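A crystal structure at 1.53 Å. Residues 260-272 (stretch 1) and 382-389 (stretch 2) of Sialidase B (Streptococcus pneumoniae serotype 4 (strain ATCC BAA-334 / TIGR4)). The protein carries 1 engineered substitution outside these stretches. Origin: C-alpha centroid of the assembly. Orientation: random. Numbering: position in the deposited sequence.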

# COMPACT_ATOMS: atom_id res chain seq x y z
N PHE A 260 1.01 18.24 -0.33
CA PHE A 260 1.26 19.36 0.57
C PHE A 260 2.76 19.52 0.72
O PHE A 260 3.52 18.56 0.56
CB PHE A 260 0.68 19.08 1.95
CG PHE A 260 -0.80 19.30 2.05
CD1 PHE A 260 -1.38 20.49 1.62
CD2 PHE A 260 -1.62 18.32 2.60
CE1 PHE A 260 -2.75 20.70 1.76
CE2 PHE A 260 -2.99 18.52 2.72
CZ PHE A 260 -3.55 19.71 2.30
N ASN A 261 3.19 20.73 1.05
CA ASN A 261 4.62 21.03 1.11
C ASN A 261 5.08 21.56 2.46
O ASN A 261 6.21 22.07 2.58
CB ASN A 261 5.01 21.98 -0.01
CG ASN A 261 4.96 21.31 -1.37
OD1 ASN A 261 5.45 20.19 -1.53
ND2 ASN A 261 4.36 21.97 -2.34
N ASP A 262 4.23 21.42 3.47
CA ASP A 262 4.59 21.82 4.82
C ASP A 262 5.73 20.96 5.38
O ASP A 262 6.52 21.43 6.20
CB ASP A 262 3.37 21.83 5.76
CG ASP A 262 2.52 20.56 5.69
OD1 ASP A 262 2.32 20.00 4.59
OD2 ASP A 262 2.00 20.15 6.75
N TYR A 263 5.81 19.70 4.94
CA TYR A 263 6.94 18.84 5.24
C TYR A 263 7.65 18.40 3.96
O TYR A 263 7.00 18.20 2.93
CB TYR A 263 6.48 17.61 6.02
CG TYR A 263 6.32 17.84 7.50
CD1 TYR A 263 5.42 18.79 7.98
CD2 TYR A 263 7.07 17.12 8.42
CE1 TYR A 263 5.26 19.01 9.34
CE2 TYR A 263 6.91 17.33 9.80
CZ TYR A 263 6.00 18.29 10.24
OH TYR A 263 5.85 18.52 11.59
N GLU A 264 8.98 18.29 4.04
CA GLU A 264 9.80 17.82 2.92
C GLU A 264 9.43 16.40 2.49
O GLU A 264 9.07 15.57 3.32
CB GLU A 264 11.28 17.90 3.31
CG GLU A 264 12.27 17.42 2.23
CD GLU A 264 13.69 17.19 2.76
OE1 GLU A 264 13.89 17.18 3.99
OE2 GLU A 264 14.60 17.01 1.94
N GLU A 265 9.52 16.12 1.20
CA GLU A 265 9.38 14.75 0.71
C GLU A 265 10.68 14.00 0.97
O GLU A 265 11.65 14.16 0.21
CB GLU A 265 9.04 14.76 -0.78
CG GLU A 265 7.69 15.40 -1.12
CD GLU A 265 7.73 16.16 -2.44
OE1 GLU A 265 8.71 16.01 -3.20
OE2 GLU A 265 6.78 16.92 -2.71
N GLN A 266 10.72 13.22 2.04
CA GLN A 266 11.94 12.52 2.44
C GLN A 266 11.79 11.02 2.32
O GLN A 266 10.79 10.45 2.77
CB GLN A 266 12.26 12.81 3.90
CG GLN A 266 12.90 14.14 4.18
CD GLN A 266 13.01 14.38 5.67
OE1 GLN A 266 12.11 14.96 6.27
NE2 GLN A 266 14.09 13.91 6.28
N LEU A 267 12.81 10.39 1.75
CA LEU A 267 12.91 8.94 1.69
C LEU A 267 13.56 8.50 3.01
O LEU A 267 14.78 8.60 3.17
CB LEU A 267 13.76 8.54 0.48
CG LEU A 267 13.69 7.12 -0.09
CD1 LEU A 267 12.32 6.84 -0.66
CD2 LEU A 267 14.76 6.92 -1.18
N VAL A 268 12.74 8.05 3.96
CA VAL A 268 13.23 7.74 5.30
C VAL A 268 13.06 6.26 5.59
O VAL A 268 12.02 5.67 5.27
CB VAL A 268 12.46 8.53 6.38
CG1 VAL A 268 13.09 8.32 7.75
CG2 VAL A 268 12.43 10.01 6.03
N TYR A 269 14.08 5.65 6.17
CA TYR A 269 13.94 4.32 6.72
C TYR A 269 13.23 4.44 8.06
O TYR A 269 13.81 4.92 9.03
CB TYR A 269 15.32 3.67 6.93
CG TYR A 269 15.21 2.39 7.71
CD1 TYR A 269 14.82 1.20 7.10
CD2 TYR A 269 15.44 2.38 9.09
CE1 TYR A 269 14.69 0.03 7.83
CE2 TYR A 269 15.32 1.21 9.83
CZ TYR A 269 14.95 0.04 9.19
OH TYR A 269 14.83 -1.11 9.93
N TRP A 270 11.98 4.02 8.12
CA TRP A 270 11.22 4.11 9.36
C TRP A 270 11.56 2.92 10.24
O TRP A 270 11.59 1.78 9.77
CB TRP A 270 9.72 4.14 9.06
CG TRP A 270 8.99 5.11 9.95
CD1 TRP A 270 8.16 4.82 11.00
CD2 TRP A 270 9.10 6.53 9.90
NE1 TRP A 270 7.71 5.98 11.58
CE2 TRP A 270 8.27 7.04 10.93
CE3 TRP A 270 9.79 7.43 9.08
CZ2 TRP A 270 8.13 8.42 11.15
CZ3 TRP A 270 9.64 8.78 9.29
CH2 TRP A 270 8.83 9.27 10.32
N PRO A 271 11.82 3.17 11.53
CA PRO A 271 12.24 2.10 12.44
C PRO A 271 11.18 1.00 12.61
O PRO A 271 9.97 1.29 12.69
CB PRO A 271 12.51 2.84 13.76
CG PRO A 271 11.72 4.11 13.67
CD PRO A 271 11.73 4.48 12.20
N ARG A 272 11.65 -0.25 12.66
CA ARG A 272 10.79 -1.42 12.80
C ARG A 272 10.90 -2.10 14.17
O ARG A 272 10.25 -3.10 14.43
CB ARG A 272 11.09 -2.43 11.68
CG ARG A 272 11.16 -1.81 10.27
CD ARG A 272 11.01 -2.85 9.15
NE ARG A 272 9.66 -3.40 9.21
CZ ARG A 272 9.36 -4.58 9.77
NH1 ARG A 272 10.33 -5.37 10.21
NH2 ARG A 272 8.10 -4.98 9.86
N GLU A 382 7.85 28.22 7.22
CA GLU A 382 9.08 27.44 7.10
C GLU A 382 8.75 25.96 7.10
O GLU A 382 7.97 25.48 7.93
CB GLU A 382 10.06 27.77 8.23
CG GLU A 382 11.44 27.15 8.04
CD GLU A 382 12.41 27.56 9.14
OE1 GLU A 382 12.03 28.39 9.99
OE2 GLU A 382 13.55 27.04 9.15
N GLN A 383 9.33 25.23 6.15
CA GLN A 383 9.09 23.80 5.99
C GLN A 383 9.75 22.98 7.11
O GLN A 383 10.73 23.42 7.72
CB GLN A 383 9.61 23.36 4.62
CG GLN A 383 9.20 21.94 4.19
CD GLN A 383 9.81 21.54 2.85
OE1 GLN A 383 11.02 21.33 2.75
NE2 GLN A 383 8.98 21.43 1.83
N TYR A 384 9.19 21.80 7.39
CA TYR A 384 9.77 20.87 8.35
C TYR A 384 10.42 19.68 7.65
O TYR A 384 10.01 19.30 6.56
CB TYR A 384 8.70 20.31 9.28
CG TYR A 384 8.07 21.30 10.23
CD1 TYR A 384 6.98 22.07 9.85
CD2 TYR A 384 8.55 21.43 11.54
CE1 TYR A 384 6.39 22.97 10.73
CE2 TYR A 384 7.96 22.32 12.42
CZ TYR A 384 6.89 23.08 12.01
OH TYR A 384 6.30 23.97 12.89
N SER A 385 11.41 19.10 8.32
CA SER A 385 12.00 17.82 7.92
C SER A 385 11.97 16.92 9.15
O SER A 385 11.85 17.40 10.27
CB SER A 385 13.43 18.01 7.45
OG SER A 385 13.50 18.58 6.15
N VAL A 386 12.09 15.61 8.94
CA VAL A 386 12.12 14.67 10.06
C VAL A 386 13.42 13.87 10.12
O VAL A 386 14.05 13.63 9.10
CB VAL A 386 10.90 13.71 10.04
CG1 VAL A 386 9.62 14.49 9.97
CG2 VAL A 386 11.00 12.73 8.88
N ASP A 387 13.81 13.46 11.31
CA ASP A 387 14.99 12.60 11.46
C ASP A 387 14.92 11.81 12.76
O ASP A 387 14.15 12.13 13.67
CB ASP A 387 16.28 13.42 11.42
CG ASP A 387 16.50 14.21 12.70
OD1 ASP A 387 17.09 13.64 13.65
OD2 ASP A 387 16.09 15.38 12.75
N PHE A 388 15.75 10.77 12.84
CA PHE A 388 15.86 9.94 14.04
C PHE A 388 17.29 10.02 14.57
O PHE A 388 17.72 9.13 15.30
CB PHE A 388 15.52 8.49 13.72
CG PHE A 388 14.05 8.23 13.52
CD1 PHE A 388 13.24 7.91 14.59
CD2 PHE A 388 13.49 8.30 12.25
CE1 PHE A 388 11.88 7.67 14.41
CE2 PHE A 388 12.14 8.06 12.06
CZ PHE A 388 11.33 7.75 13.14
N ASP A 389 18.01 11.07 14.20
CA ASP A 389 19.42 11.20 14.60
C ASP A 389 19.65 11.22 16.11
O ASP A 389 20.72 10.85 16.59
CB ASP A 389 20.05 12.45 13.96
CG ASP A 389 20.09 12.37 12.45
OD1 ASP A 389 19.75 11.30 11.90
OD2 ASP A 389 20.49 13.37 11.81
O HOH W 1 5.58 24.02 7.37

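The two stretches run side by side, their CA atoms closest at Tyr263 and Tyr384 (CA to CA, 4.7 Å), and then diverge: Val268 CA and Asp387 CA are 8.0 Å apart, Pro271 CA and Phe388 CA 8.8 Å. Residues 382-387 form a strand, whereas 260-272 has no regular secondary structure; backbone pairing across the two stretches is a single bridge, Tyr263 with Tyr384. Two hydrogen bonds define it. Tyr384 N donates to Asp262 O and Glu264 N donates to Tyr384 O, each 2.9 Å long with an N-H...acceptor angle of 167°. Tyr384 thus uses both its amide and its carbonyl on the residues flanking Tyr263. A CA-H...O contact from Tyr263 CA to Tyr384 O (3.4 Å) accompanies this close approach. Water 1 donates to Asp262 O (3.0 Å) and to Glu382 O (2.9 Å), linking the two backbones beside the bridge.

Where backbone pairing stops, polar side chains take over. Gln266 spans the widening gap with its amide: Gln266 OE1 accepts from Val386 N (2.7 Å, 168°) while Gln266 NE2 donates to Val386 O (2.8 Å, 157°). A primary amide presents an acceptor and a donor together, so it can satisfy both polar groups of one residue much as a neighbouring strand would. On the other side of the bridge in sequence, Gln383 NE2 donates to Asn261 O (2.9 Å, 168°), with its side chain extended (chi1 and chi2 both t). Ser385 OG donates to Glu264 OE1 at 2.6 Å, a short bond in keeping with a carboxylate acceptor.

The aromatic contacts fall into two groups. At the bridge, the Tyr263 and Tyr384 rings lie near parallel (17°) but slid apart, centroids 4.9 Å from each other, so they barely overlap. What covers the Tyr263 face is Tyr384 CB, 3.4 Å from the ring centroid and only 9° off the normal, a well-centred CH-pi contact. Farther along, Phe388 directs its edge at the face of the six-membered ring of Trp270, with planes at 85° and centroids 4.9 Å apart; the closest atoms are Phe388 CE2 and Trp270 CZ3 (3.8 Å). Pro271 CD sits over a face of Phe388, 3.8 Å from the ring centroid and 27° off its normal, placing a proline C-H against the pi cloud.

Val386 joins these groups through apolar packing. Val386 CG1 meets the edge of the Tyr263 ring at Tyr263 CE2 (3.9 Å), while Val386 CG2 lies 4.2 Å from both Val268 CG2 and Trp270 CZ3.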